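Local coordinates for protein DNA alpha-glucosyltransferase (Enterobacteria phage T4, PDB 1XV5) that is a phage DNA glucosyltransferase of the two-domain GT-B type, modelled here with uridine-5'-diphosphate in its pocket, at residues T187-D191 with L282-K287; L330-V334 with F381-H385; H342-I346 with K377-L382. All coordinates share one frame. Residues are numbered along the deposited sequence.

In the fold
The chain is built round two parallel sheets, as in the GT-B fold, and all three contacts lie around the second. Following the chain, interaction 1 comes first: it closes a long loop from the end of helix 181-188 to helix 278-286, enclosing strands 199-203, 229-233, 251-254 and 270-273. Interactions 2 and 3 follow it in series and close loops that end on the same stretch of helix 368-386: interaction 2 from 330-334, after helix 324-329, and interaction 3 from 342-346, spanning edge strand 347-349 and helix 354-365. The two share Phe381 and Leu382, and Phe332 touches His342 between them. Interaction 1 reaches the same helix through Trp189, whose CH2 lies 3.8 Å from Tyr379 CB.

Interaction 1. Residues T187-D191 with L282-K287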
loop_
_atom_site.group_PDB
_atom_site.type_symbol
_atom_site.label_atom_id
_atom_site.label_comp_id
_atom_site.label_asym_id
_atom_site.label_seq_id
_atom_site.Cartn_x
_atom_site.Cartn_y
_atom_site.Cartn_z
ATOM N N THR A 187 5.903 8.802 -16.852
ATOM C CA THR A 187 5.096 7.920 -17.684
ATOM C C THR A 187 3.628 8.325 -17.823
ATOM O O THR A 187 3.011 8.056 -18.852
ATOM C CB THR A 187 5.137 6.466 -17.139
ATOM O OG1 THR A 187 6.481 5.974 -17.189
ATOM C CG2 THR A 187 4.240 5.549 -17.960
ATOM N N TYR A 188 3.070 8.981 -16.810
ATOM C CA TYR A 188 1.652 9.338 -16.853
ATOM C C TYR A 188 1.238 10.799 -16.776
ATOM O O TYR A 188 0.094 11.120 -17.091
ATOM C CB TYR A 188 0.902 8.587 -15.747
ATOM C CG TYR A 188 1.009 7.092 -15.868
ATOM C CD1 TYR A 188 2.008 6.389 -15.197
ATOM C CD2 TYR A 188 0.147 6.384 -16.699
ATOM C CE1 TYR A 188 2.147 5.017 -15.351
ATOM C CE2 TYR A 188 0.278 5.008 -16.866
ATOM C CZ TYR A 188 1.281 4.333 -16.189
ATOM O OH TYR A 188 1.425 2.977 -16.356
ATOM N N TRP A 189 2.138 11.679 -16.352
ATOM C CA TRP A 189 1.795 13.093 -16.213
ATOM C C TRP A 189 1.175 13.676 -17.484
ATOM O O TRP A 189 1.712 13.522 -18.584
ATOM C CB TRP A 189 3.039 13.890 -15.817
ATOM C CG TRP A 189 2.748 15.209 -15.155
ATOM C CD1 TRP A 189 2.532 16.411 -15.768
ATOM C CD2 TRP A 189 2.691 15.462 -13.745
ATOM N NE1 TRP A 189 2.352 17.398 -14.826
ATOM C CE2 TRP A 189 2.443 16.843 -13.577
ATOM C CE3 TRP A 189 2.827 14.655 -12.608
ATOM C CZ2 TRP A 189 2.330 17.439 -12.313
ATOM C CZ3 TRP A 189 2.715 15.247 -11.347
ATOM C CH2 TRP A 189 2.468 16.629 -11.215
ATOM N N LYS A 190 0.042 14.350 -17.320
ATOM C CA LYS A 190 -0.667 14.955 -18.442
ATOM C C LYS A 190 -0.625 16.474 -18.370
ATOM O O LYS A 190 -0.443 17.046 -17.297
ATOM C CB LYS A 190 -2.138 14.523 -18.434
ATOM C CG LYS A 190 -2.379 13.028 -18.559
ATOM C CD LYS A 190 -2.059 12.529 -19.959
ATOM C CE LYS A 190 -2.368 11.043 -20.103
ATOM N NZ LYS A 190 -1.522 10.213 -19.202
ATOM N N ASP A 191 -0.798 17.124 -19.515
ATOM C CA ASP A 191 -0.837 18.577 -19.538
ATOM C C ASP A 191 -2.191 18.895 -18.908
ATOM O O ASP A 191 -3.144 18.128 -19.071
ATOM C CB ASP A 191 -0.783 19.101 -20.976
ATOM C CG ASP A 191 -0.754 20.621 -21.042
ATOM O OD1 ASP A 191 -1.834 21.251 -21.044
ATOM O OD2 ASP A 191 0.358 21.190 -21.080
ATOM N N LEU A 282 -3.644 4.422 -13.330
ATOM C CA LEU A 282 -2.784 5.604 -13.365
ATOM C C LEU A 282 -3.089 6.467 -14.590
ATOM O O LEU A 282 -3.073 7.694 -14.513
ATOM C CB LEU A 282 -1.302 5.196 -13.361
ATOM C CG LEU A 282 -0.791 4.543 -12.070
ATOM C CD1 LEU A 282 0.652 4.108 -12.247
ATOM C CD2 LEU A 282 -0.904 5.534 -10.910
ATOM N N GLU A 283 -3.371 5.827 -15.718
ATOM C CA GLU A 283 -3.695 6.563 -16.935
ATOM C C GLU A 283 -5.015 7.311 -16.733
ATOM O O GLU A 283 -5.115 8.504 -17.031
ATOM C CB GLU A 283 -3.793 5.595 -18.121
ATOM C CG GLU A 283 -4.149 6.226 -19.460
ATOM C CD GLU A 283 -3.172 7.306 -19.905
ATOM O OE1 GLU A 283 -1.965 7.201 -19.599
ATOM O OE2 GLU A 283 -3.617 8.257 -20.578
ATOM N N ARG A 284 -6.023 6.616 -16.211
ATOM C CA ARG A 284 -7.325 7.239 -15.974
ATOM C C ARG A 284 -7.223 8.362 -14.946
ATOM O O ARG A 284 -7.826 9.431 -15.113
ATOM C CB ARG A 284 -8.345 6.207 -15.473
ATOM C CG ARG A 284 -8.824 5.211 -16.525
ATOM C CD ARG A 284 -9.962 4.343 -15.977
ATOM N NE ARG A 284 -9.527 3.405 -14.944
ATOM C CZ ARG A 284 -9.058 2.183 -15.187
ATOM N NH1 ARG A 284 -8.958 1.742 -16.435
ATOM N NH2 ARG A 284 -8.705 1.393 -14.180
ATOM N N MET A 285 -6.460 8.114 -13.887
ATOM C CA MET A 285 -6.295 9.094 -12.819
ATOM C C MET A 285 -5.562 10.342 -13.294
ATOM O O MET A 285 -5.892 11.452 -12.875
ATOM C CB MET A 285 -5.538 8.471 -11.645
ATOM C CG MET A 285 -5.445 9.357 -10.410
ATOM S SD MET A 285 -7.046 9.640 -9.611
ATOM C CE MET A 285 -7.292 8.057 -8.753
ATOM N N SER A 286 -4.577 10.161 -14.174
ATOM C CA SER A 286 -3.800 11.286 -14.684
ATOM C C SER A 286 -4.671 12.262 -15.468
ATOM O O SER A 286 -4.279 13.410 -15.699
ATOM C CB SER A 286 -2.661 10.790 -15.583
ATOM O OG SER A 286 -3.171 10.275 -16.805
ATOM N N LYS A 287 -5.847 11.801 -15.884
ATOM C CA LYS A 287 -6.770 12.638 -16.642
ATOM C C LYS A 287 -7.992 13.022 -15.818
ATOM O O LYS A 287 -8.966 13.551 -16.352
ATOM C CB LYS A 287 -7.204 11.913 -17.926
ATOM C CG LYS A 287 -6.063 11.733 -18.932
ATOM C CD LYS A 287 -6.491 10.965 -20.184
ATOM C CE LYS A 287 -6.792 9.508 -19.876
ATOM N NZ LYS A 287 -7.009 8.702 -21.116
HETATM O O HOH W 1 -1.601 14.326 -15.013
#
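Leu282 opens the contact by laying its CB over the flat face of Tyr188, 3.6 Å from the ring centroid and 4° off the normal, a CH-pi contact, while Leu282 CD1 packs on the rim carbon Tyr188 CE1 at 3.6 Å. The leucine side chain is about 6 Å from the bound UDP. One residue on, Glu283 OE1 sits at the ring edge and forms a salt bridge with Lys190 NZ (3.1 Å). Glu283 OE2 forms a salt bridge with Lys287 NZ at 3.5 Å, so a single carboxylate joins two lysines in a network. In this GT-B fold the link ties the end of helix 181-188 to helix 278-286, just before strand 288-293. Ser286, chi1 p, donates through OG to Glu283 O (2.6 Å) and accepts from Lys190 NZ (2.9 Å), while that ammonium also donates to Tyr188 O (2.8 Å). Water 1 bridges Lys190 N (2.8 Å) and Ser286 O (2.9 Å). Last, Lys287 CG packs on Lys190 CG at 3.9 Å.

Interaction 2. Residues L330-V334 with F381-H385; sequences LKFRV and FLYQH. With EDO (1,2-ethanediol), chain F.
This is an aromatic and polar loop-helix contact: 330-334, just after helix 324-329, lies against the C-terminal part of helix 368-386. Leu330 to Phe332 are extended, with phi/psi near -110/136 at Lys331; Arg333 and Val334 turn to helical angles. Arg333 and His385 have the nearest CA atoms, 5.1 Å apart. Phe332 (chi1 t) forms an offset stack with Phe381 (chi1 t), centroids 4.5 Å apart and planes at 24°. Its edge meets Gln384 CB, 3.9 Å from Phe332 CZ, and the His385 ring rim to rim, centroids 5.9 Å apart. Histidine suits its place, being both flat and polar: His385 NE2 donates to Lys331 O at 3.2 Å. Arg333 (chi1 t, chi2 t, chi3 p) has the reach to give two hydrogen bonds to one helix carbonyl, with NE and NH2 each 2.9 Å from Gln384 O. Arg333 NH2 also donates to EDO O1 at 2.9 Å, of a 1,2-ethanediol probably from the crystallisation liquor, and its guanidinium makes a cation-pi contact with Phe390. The aromatic cluster of Phe332, Phe381 and His385 joins the loop to helix 368-386, the one before the C-terminal helix that in GT-B enzymes commonly crosses back to the first domain.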
loop_
_atom_site.group_PDB
_atom_site.type_symbol
_atom_site.label_atom_id
_atom_site.label_comp_id
_atom_site.label_asym_id
_atom_site.label_seq_id
_atom_site.Cartn_x
_atom_site.Cartn_y
_atom_site.Cartn_z
ATOM N N LEU A 330 0.597 11.792 10.533
ATOM C CA LEU A 330 1.821 11.339 9.881
ATOM C C LEU A 330 2.873 12.438 9.906
ATOM O O LEU A 330 2.544 13.619 9.837
ATOM C CB LEU A 330 1.541 10.934 8.430
ATOM C CG LEU A 330 0.845 9.587 8.227
ATOM C CD1 LEU A 330 0.483 9.423 6.765
ATOM C CD2 LEU A 330 1.765 8.458 8.691
ATOM N N LYS A 331 4.138 12.034 9.999
ATOM C CA LYS A 331 5.247 12.976 10.034
ATOM C C LYS A 331 6.086 12.938 8.756
ATOM O O LYS A 331 6.426 11.868 8.250
ATOM C CB LYS A 331 6.144 12.689 11.239
ATOM C CG LYS A 331 5.464 12.875 12.587
ATOM C CD LYS A 331 6.463 12.717 13.720
ATOM C CE LYS A 331 5.806 12.862 15.081
ATOM N NZ LYS A 331 4.918 11.709 15.405
ATOM N N PHE A 332 6.419 14.126 8.261
ATOM C CA PHE A 332 7.215 14.307 7.046
ATOM C C PHE A 332 8.594 13.672 7.233
ATOM O O PHE A 332 9.255 13.889 8.244
ATOM C CB PHE A 332 7.333 15.816 6.779
ATOM C CG PHE A 332 7.921 16.179 5.442
ATOM C CD1 PHE A 332 7.771 15.351 4.331
ATOM C CD2 PHE A 332 8.560 17.404 5.278
ATOM C CE1 PHE A 332 8.246 15.742 3.076
ATOM C CE2 PHE A 332 9.037 17.807 4.035
ATOM C CZ PHE A 332 8.880 16.975 2.927
ATOM N N ARG A 333 9.025 12.881 6.256
ATOM C CA ARG A 333 10.324 12.213 6.338
ATOM C C ARG A 333 11.469 13.206 6.543
ATOM O O ARG A 333 12.418 12.937 7.283
ATOM C CB ARG A 333 10.580 11.417 5.056
ATOM C CG ARG A 333 11.835 10.530 5.087
ATOM C CD ARG A 333 12.151 9.981 3.692
ATOM N NE ARG A 333 12.468 11.064 2.764
ATOM C CZ ARG A 333 13.656 11.655 2.676
ATOM N NH1 ARG A 333 14.660 11.259 3.451
ATOM N NH2 ARG A 333 13.829 12.668 1.840
ATOM N N VAL A 334 11.364 14.360 5.892
ATOM C CA VAL A 334 12.414 15.368 5.951
ATOM C C VAL A 334 12.633 16.067 7.288
ATOM O O VAL A 334 13.761 16.112 7.778
ATOM C CB VAL A 334 12.203 16.440 4.858
ATOM C CG1 VAL A 334 13.259 17.536 4.983
ATOM C CG2 VAL A 334 12.284 15.791 3.480
ATOM N N PHE A 381 6.354 17.387 -2.891
ATOM C CA PHE A 381 6.223 17.050 -1.477
ATOM C C PHE A 381 6.235 15.540 -1.254
ATOM O O PHE A 381 6.949 15.032 -0.390
ATOM C CB PHE A 381 4.921 17.623 -0.918
ATOM C CG PHE A 381 4.728 17.370 0.552
ATOM C CD1 PHE A 381 5.479 18.062 1.496
ATOM C CD2 PHE A 381 3.787 16.445 0.994
ATOM C CE1 PHE A 381 5.297 17.842 2.860
ATOM C CE2 PHE A 381 3.594 16.215 2.353
ATOM C CZ PHE A 381 4.351 16.916 3.293
ATOM N N LEU A 382 5.426 14.827 -2.030
ATOM C CA LEU A 382 5.342 13.382 -1.898
ATOM C C LEU A 382 6.650 12.719 -2.318
ATOM O O LEU A 382 7.045 11.704 -1.751
ATOM C CB LEU A 382 4.158 12.859 -2.714
ATOM C CG LEU A 382 2.809 13.366 -2.181
ATOM C CD1 LEU A 382 1.683 12.906 -3.095
ATOM C CD2 LEU A 382 2.585 12.858 -0.756
ATOM N N TYR A 383 7.319 13.299 -3.308
ATOM C CA TYR A 383 8.607 12.777 -3.763
ATOM C C TYR A 383 9.600 12.862 -2.598
ATOM O O TYR A 383 10.276 11.886 -2.254
ATOM C CB TYR A 383 9.111 13.615 -4.938
ATOM C CG TYR A 383 10.578 13.426 -5.243
ATOM C CD1 TYR A 383 11.043 12.252 -5.834
ATOM C CD2 TYR A 383 11.505 14.415 -4.919
ATOM C CE1 TYR A 383 12.401 12.066 -6.094
ATOM C CE2 TYR A 383 12.866 14.239 -5.172
ATOM C CZ TYR A 383 13.303 13.063 -5.761
ATOM O OH TYR A 383 14.643 12.890 -6.029
ATOM N N GLN A 384 9.681 14.041 -1.988
ATOM C CA GLN A 384 10.581 14.257 -0.861
ATOM C C GLN A 384 10.226 13.351 0.312
ATOM O O GLN A 384 11.098 12.878 1.036
ATOM C CB GLN A 384 10.516 15.720 -0.405
ATOM C CG GLN A 384 11.172 16.696 -1.369
ATOM C CD GLN A 384 12.684 16.556 -1.394
ATOM O OE1 GLN A 384 13.345 16.976 -2.344
ATOM N NE2 GLN A 384 13.238 15.972 -0.341
ATOM N N HIS A 385 8.936 13.097 0.492
ATOM C CA HIS A 385 8.508 12.275 1.608
ATOM C C HIS A 385 8.706 10.776 1.475
ATOM O O HIS A 385 9.129 10.129 2.433
ATOM C CB HIS A 385 7.034 12.527 1.925
ATOM C CG HIS A 385 6.555 11.801 3.145
ATOM N ND1 HIS A 385 5.638 10.773 3.092
ATOM C CD2 HIS A 385 6.909 11.922 4.445
ATOM C CE1 HIS A 385 5.449 10.292 4.309
ATOM N NE2 HIS A 385 6.209 10.973 5.147
HETATM C C1 EDO F . 17.180 13.730 1.868
HETATM O O1 EDO F . 16.037 14.408 2.414
HETATM C C2 EDO F . 17.490 12.431 2.623
HETATM O O2 EDO F . 17.971 12.686 3.953
#

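Interaction 3. Residues H342-I346 with K377-L382; sequences HDSGI and KAYEFL
Phe381, chi1 t with chi2 near 73°, points from helix 368-386 toward the loop 342-346 and lies with one ring face under the CB of Ser344. That CB is 3.8 Å from the ring centroid and 22° off its normal, a CH-pi contact made by a side chain small enough to sit close to the ring. Phe381 CE1 in turn lies over the face of the His342 imidazole, 3.6 Å from His342 CG; the two planes are inclined at 45°, with centroids 5.2 Å apart. The loop bends sharply at Asp343, the centre of an inverse gamma turn (phi/psi -89/78) with a weak hydrogen bond from Ser344 N to His342 O at 3.0 Å. Asp343 OD1 then meets Lys377 NZ at 2.8 Å in a salt bridge. The lysine chain is long enough to span the gap, and the Lys377 ammonium is also held by a salt bridge to Glu374, its stronger partner. This loop leads into strand 347-349, at the edge of the second parallel sheet of the GT-B fold; Ala378 of the helix touches Pro320 and Ile346 of the loop touches Phe322, so both segments pack on the neighbouring strand 319-323. Of the CA atoms, those of Gly345 and Ala378 are nearest, 4.8 Å apart. Gly345 has phi/psi 90/-12, where a CB would jam against the preceding carbonyl and crowd Ala378 N and Lys377 CB. Ile346, rotamer m then t, sends CD1 to within 3.9 Å of Phe381 CD2 and 4.2 Å of Leu382 CD2, while its CG1 lies 4.3 Å from Ala378 CB.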
loop_
_atom_site.group_PDB
_atom_site.type_symbol
_atom_site.label_atom_id
_atom_site.label_comp_id
_atom_site.label_asym_id
_atom_site.label_seq_id
_atom_site.Cartn_x
_atom_site.Cartn_y
_atom_site.Cartn_z
ATOM N N HIS A 342 2.371 21.670 5.988
ATOM C CA HIS A 342 3.051 22.175 4.801
ATOM C C HIS A 342 2.136 22.673 3.699
ATOM O O HIS A 342 0.981 22.259 3.592
ATOM C CB HIS A 342 3.949 21.094 4.199
ATOM C CG HIS A 342 5.053 20.652 5.102
ATOM N ND1 HIS A 342 4.855 19.772 6.144
ATOM C CD2 HIS A 342 6.366 20.978 5.128
ATOM C CE1 HIS A 342 5.999 19.575 6.772
ATOM N NE2 HIS A 342 6.932 20.295 6.177
ATOM N N ASP A 343 2.679 23.569 2.879
ATOM C CA ASP A 343 1.967 24.107 1.729
ATOM C C ASP A 343 2.343 23.102 0.647
ATOM O O ASP A 343 3.202 23.354 -0.195
ATOM C CB ASP A 343 2.494 25.500 1.385
ATOM C CG ASP A 343 1.876 26.059 0.122
ATOM O OD1 ASP A 343 0.875 25.487 -0.353
ATOM O OD2 ASP A 343 2.390 27.075 -0.391
ATOM N N SER A 344 1.685 21.951 0.694
ATOM C CA SER A 344 1.965 20.845 -0.212
ATOM C C SER A 344 1.092 20.713 -1.453
ATOM O O SER A 344 1.406 19.924 -2.337
ATOM C CB SER A 344 1.872 19.543 0.577
ATOM O OG SER A 344 0.542 19.371 1.041
ATOM N N GLY A 345 -0.005 21.457 -1.516
ATOM C CA GLY A 345 -0.885 21.353 -2.663
ATOM C C GLY A 345 -1.941 20.286 -2.433
ATOM O O GLY A 345 -2.910 20.185 -3.181
ATOM N N ILE A 346 -1.751 19.484 -1.389
ATOM C CA ILE A 346 -2.702 18.431 -1.055
ATOM C C ILE A 346 -3.948 19.044 -0.424
ATOM O O ILE A 346 -3.850 19.958 0.395
ATOM C CB ILE A 346 -2.093 17.430 -0.045
ATOM C CG1 ILE A 346 -0.937 16.670 -0.699
ATOM C CG2 ILE A 346 -3.175 16.475 0.465
ATOM C CD1 ILE A 346 -0.037 15.934 0.291
ATOM N N LYS A 377 3.382 21.211 -6.501
ATOM C CA LYS A 377 3.775 21.202 -5.096
ATOM C C LYS A 377 3.539 19.824 -4.478
ATOM O O LYS A 377 4.390 19.315 -3.751
ATOM C CB LYS A 377 3.001 22.260 -4.302
ATOM C CG LYS A 377 3.507 23.681 -4.527
ATOM C CD LYS A 377 2.857 24.687 -3.585
ATOM C CE LYS A 377 1.383 24.878 -3.885
ATOM N NZ LYS A 377 0.813 26.022 -3.110
ATOM N N ALA A 378 2.392 19.217 -4.779
ATOM C CA ALA A 378 2.064 17.901 -4.235
ATOM C C ALA A 378 3.063 16.859 -4.704
ATOM O O ALA A 378 3.527 16.038 -3.918
ATOM C CB ALA A 378 0.658 17.493 -4.646
ATOM N N TYR A 379 3.373 16.882 -5.995
ATOM C CA TYR A 379 4.331 15.937 -6.545
ATOM C C TYR A 379 5.675 16.046 -5.834
ATOM O O TYR A 379 6.241 15.040 -5.411
ATOM C CB TYR A 379 4.519 16.172 -8.046
ATOM C CG TYR A 379 5.697 15.416 -8.628
ATOM C CD1 TYR A 379 6.935 16.035 -8.790
ATOM C CD2 TYR A 379 5.584 14.067 -8.976
ATOM C CE1 TYR A 379 8.035 15.332 -9.282
ATOM C CE2 TYR A 379 6.677 13.355 -9.467
ATOM C CZ TYR A 379 7.897 13.993 -9.618
ATOM O OH TYR A 379 8.984 13.297 -10.098
ATOM N N GLU A 380 6.188 17.266 -5.699
ATOM C CA GLU A 380 7.479 17.462 -5.044
ATOM C C GLU A 380 7.443 17.055 -3.574
ATOM O O GLU A 380 8.382 16.450 -3.067
ATOM C CB GLU A 380 7.924 18.925 -5.155
ATOM C CG GLU A 380 9.263 19.205 -4.473
ATOM C CD GLU A 380 10.417 18.434 -5.094
ATOM O OE1 GLU A 380 11.488 18.345 -4.457
ATOM O OE2 GLU A 380 10.261 17.923 -6.226
ATOM N N PHE A 381 6.354 17.387 -2.891
ATOM C CA PHE A 381 6.223 17.050 -1.477
ATOM C C PHE A 381 6.235 15.540 -1.254
ATOM O O PHE A 381 6.949 15.032 -0.390
ATOM C CB PHE A 381 4.921 17.623 -0.918
ATOM C CG PHE A 381 4.728 17.370 0.552
ATOM C CD1 PHE A 381 5.479 18.062 1.496
ATOM C CD2 PHE A 381 3.787 16.445 0.994
ATOM C CE1 PHE A 381 5.297 17.842 2.860
ATOM C CE2 PHE A 381 3.594 16.215 2.353
ATOM C CZ PHE A 381 4.351 16.916 3.293
ATOM N N LEU A 382 5.426 14.827 -2.030
ATOM C CA LEU A 382 5.342 13.382 -1.898
ATOM C C LEU A 382 6.650 12.719 -2.318
ATOM O O LEU A 382 7.045 11.704 -1.751
ATOM C CB LEU A 382 4.158 12.859 -2.714
ATOM C CG LEU A 382 2.809 13.366 -2.181
ATOM C CD1 LEU A 382 1.683 12.906 -3.095
ATOM C CD2 LEU A 382 2.585 12.858 -0.756
#